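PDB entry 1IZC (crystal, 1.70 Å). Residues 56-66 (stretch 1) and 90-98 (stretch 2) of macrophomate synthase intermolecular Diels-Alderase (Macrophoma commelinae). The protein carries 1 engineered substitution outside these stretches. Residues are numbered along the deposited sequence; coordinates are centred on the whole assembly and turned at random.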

# COMPACT_ATOMS: atom_id res chain seq x y z
N THR A 56 -13.88 3.41 -6.73
CA THR A 56 -15.16 2.97 -6.17
C THR A 56 -15.92 4.19 -5.67
O THR A 56 -17.14 4.29 -5.82
CB THR A 56 -14.97 2.04 -4.96
OG1 THR A 56 -13.89 1.14 -5.20
CG2 THR A 56 -16.25 1.24 -4.72
N LYS A 57 -15.21 5.11 -5.03
CA LYS A 57 -15.86 6.32 -4.52
C LYS A 57 -16.46 7.18 -5.63
O LYS A 57 -17.54 7.74 -5.48
CB LYS A 57 -14.85 7.13 -3.71
CG LYS A 57 -14.45 6.45 -2.40
CD LYS A 57 -13.33 7.24 -1.70
CE LYS A 57 -13.00 6.63 -0.34
NZ LYS A 57 -11.87 7.38 0.31
N VAL A 58 -15.74 7.30 -6.75
CA VAL A 58 -16.24 8.08 -7.88
C VAL A 58 -17.50 7.39 -8.43
O VAL A 58 -18.50 8.03 -8.72
CB VAL A 58 -15.19 8.19 -8.99
CG1 VAL A 58 -15.78 8.87 -10.23
CG2 VAL A 58 -13.98 8.99 -8.48
N LEU A 59 -17.44 6.07 -8.56
CA LEU A 59 -18.59 5.32 -9.06
C LEU A 59 -19.78 5.43 -8.09
O LEU A 59 -20.92 5.63 -8.51
CB LEU A 59 -18.23 3.84 -9.23
CG LEU A 59 -17.12 3.54 -10.24
CD1 LEU A 59 -16.87 2.02 -10.27
CD2 LEU A 59 -17.52 4.04 -11.63
N ALA A 60 -19.50 5.30 -6.79
CA ALA A 60 -20.58 5.37 -5.80
C ALA A 60 -21.28 6.73 -5.81
O ALA A 60 -22.48 6.81 -5.59
CB ALA A 60 -20.03 5.08 -4.40
N ALA A 61 -20.52 7.79 -6.09
CA ALA A 61 -21.11 9.14 -6.10
C ALA A 61 -22.11 9.35 -7.24
O ALA A 61 -22.90 10.29 -7.19
CB ALA A 61 -19.99 10.20 -6.16
N THR A 62 -22.08 8.49 -8.26
CA THR A 62 -23.03 8.61 -9.37
C THR A 62 -24.35 7.90 -9.02
O THR A 62 -25.28 7.89 -9.81
CB THR A 62 -22.50 8.01 -10.69
OG1 THR A 62 -22.39 6.58 -10.58
CG2 THR A 62 -21.13 8.62 -11.05
N LYS A 63 -24.37 7.30 -7.83
CA LYS A 63 -25.55 6.62 -7.30
C LYS A 63 -26.16 5.49 -8.13
O LYS A 63 -27.36 5.49 -8.42
CB LYS A 63 -26.62 7.68 -6.96
CG LYS A 63 -26.16 8.60 -5.81
CD LYS A 63 -27.20 9.64 -5.38
CE LYS A 63 -27.10 10.92 -6.19
NZ LYS A 63 -27.48 10.73 -7.62
N PRO A 64 -25.34 4.50 -8.51
CA PRO A 64 -25.87 3.37 -9.29
C PRO A 64 -26.69 2.51 -8.33
O PRO A 64 -26.53 2.60 -7.11
CB PRO A 64 -24.61 2.65 -9.74
CG PRO A 64 -23.72 2.81 -8.54
CD PRO A 64 -23.91 4.30 -8.22
N ASP A 65 -27.59 1.68 -8.88
CA ASP A 65 -28.39 0.81 -8.03
C ASP A 65 -27.49 -0.26 -7.42
O ASP A 65 -27.83 -0.86 -6.40
CB ASP A 65 -29.52 0.17 -8.84
CG ASP A 65 -30.54 1.19 -9.33
OD1 ASP A 65 -30.73 2.21 -8.63
OD2 ASP A 65 -31.16 0.95 -10.39
N PHE A 66 -26.36 -0.53 -8.06
CA PHE A 66 -25.39 -1.48 -7.53
C PHE A 66 -24.02 -1.28 -8.16
O PHE A 66 -23.90 -0.71 -9.25
CB PHE A 66 -25.83 -2.94 -7.76
CG PHE A 66 -25.84 -3.38 -9.22
CD1 PHE A 66 -24.68 -3.79 -9.86
CD2 PHE A 66 -27.04 -3.40 -9.94
CE1 PHE A 66 -24.70 -4.22 -11.19
CE2 PHE A 66 -27.08 -3.83 -11.27
CZ PHE A 66 -25.91 -4.24 -11.90
N HIS A 90 -20.96 3.27 1.57
CA HIS A 90 -20.92 4.51 2.34
C HIS A 90 -20.96 5.77 1.48
O HIS A 90 -21.68 6.71 1.81
CB HIS A 90 -19.68 4.54 3.25
CG HIS A 90 -19.72 3.55 4.37
ND1 HIS A 90 -20.09 3.88 5.66
CD2 HIS A 90 -19.47 2.21 4.39
CE1 HIS A 90 -20.07 2.80 6.42
NE2 HIS A 90 -19.70 1.78 5.68
N HIS A 91 -20.22 5.79 0.37
CA HIS A 91 -20.21 6.97 -0.49
C HIS A 91 -21.47 7.15 -1.36
O HIS A 91 -21.65 8.19 -2.01
CB HIS A 91 -18.94 6.98 -1.34
CG HIS A 91 -17.72 7.43 -0.58
ND1 HIS A 91 -17.24 6.77 0.53
CD2 HIS A 91 -16.92 8.51 -0.75
CE1 HIS A 91 -16.19 7.42 1.01
NE2 HIS A 91 -15.98 8.48 0.25
N SER A 92 -22.35 6.15 -1.35
CA SER A 92 -23.64 6.25 -2.06
C SER A 92 -24.70 6.38 -0.96
O SER A 92 -25.91 6.43 -1.24
CB SER A 92 -23.94 4.99 -2.87
OG SER A 92 -24.11 3.88 -2.00
N GLU A 93 -24.24 6.43 0.29
CA GLU A 93 -25.08 6.50 1.50
C GLU A 93 -26.16 5.43 1.49
O GLU A 93 -27.32 5.68 1.83
CB GLU A 93 -25.69 7.90 1.69
CG GLU A 93 -24.61 8.95 1.94
CD GLU A 93 -25.12 10.22 2.60
OE1 GLU A 93 -25.69 10.12 3.70
OE2 GLU A 93 -24.95 11.31 2.01
N GLY A 94 -25.76 4.23 1.08
CA GLY A 94 -26.66 3.09 1.06
C GLY A 94 -27.47 2.86 -0.19
O GLY A 94 -28.17 1.84 -0.29
N ARG A 95 -27.41 3.77 -1.15
CA ARG A 95 -28.18 3.59 -2.37
C ARG A 95 -27.62 2.52 -3.30
O ARG A 95 -28.38 1.88 -4.04
CB ARG A 95 -28.30 4.92 -3.12
CG ARG A 95 -29.06 4.81 -4.44
CD ARG A 95 -29.49 6.18 -4.91
NE ARG A 95 -29.86 6.20 -6.32
CZ ARG A 95 -30.24 7.31 -6.96
NH1 ARG A 95 -30.29 8.46 -6.30
NH2 ARG A 95 -30.54 7.26 -8.25
N SER A 96 -26.31 2.31 -3.26
CA SER A 96 -25.67 1.32 -4.13
C SER A 96 -25.38 -0.00 -3.44
O SER A 96 -24.48 -0.10 -2.61
CB SER A 96 -24.35 1.87 -4.68
OG SER A 96 -24.55 3.14 -5.28
N LEU A 97 -26.13 -1.03 -3.81
CA LEU A 97 -25.89 -2.35 -3.23
C LEU A 97 -24.61 -2.90 -3.87
O LEU A 97 -24.23 -2.47 -4.96
CB LEU A 97 -27.07 -3.26 -3.54
CG LEU A 97 -28.36 -2.71 -2.95
CD1 LEU A 97 -29.51 -3.63 -3.32
CD2 LEU A 97 -28.22 -2.58 -1.43
N VAL A 98 -23.95 -3.84 -3.21
CA VAL A 98 -22.73 -4.39 -3.76
C VAL A 98 -22.85 -5.86 -4.10
O VAL A 98 -23.29 -6.67 -3.28
CB VAL A 98 -21.53 -4.23 -2.78
CG1 VAL A 98 -20.28 -4.87 -3.37
CG2 VAL A 98 -21.30 -2.76 -2.49
O HOH W 1 -29.43 9.42 -9.12

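His91, Arg95 and Lys63 cover the most surface in this contact, which buries 578 Å² in all. His91 points its CA-to-CB bond toward the helix of the first stretch, and the extended side chain of Lys57 lies over one face of its imidazole: Lys57 CG sits 3.7 Å from the ring centroid, 13° off the normal, a CH-pi contact made by the aliphatic part of the lysine. Beside it, Ala60 CB packs against His91 CB at 3.8 Å, where the two backbones run close, Ala60 CA lying 4.9 Å from Ser92 CA.

Arg95 also points toward the first stretch, with Lys63 CB over one face of its guanidinium. The two cations come near each other, Lys63 NZ lying 3.8 Å from Arg95 NH1, but a water mediates between them, accepting a hydrogen bond from Lys63 NZ (2.8 Å) and a weak one from Arg95 NH2 (2.6 Å). Arg95 NE approaches Lys63 O to 3.3 Å, yet the angle is too poor for a hydrogen bond.

The direct hydrogen bonds fall just beyond this pair. Ser96 OG donates to Pro64 O (2.7 Å), and Leu97 N donates to Asp65 O (3.1 Å, 158°). The latter bond leads into the parallel bridge between Phe66 and Leu97, where Phe66 CA approaches Leu97 O to 3.0 Å in a CA-H...O contact.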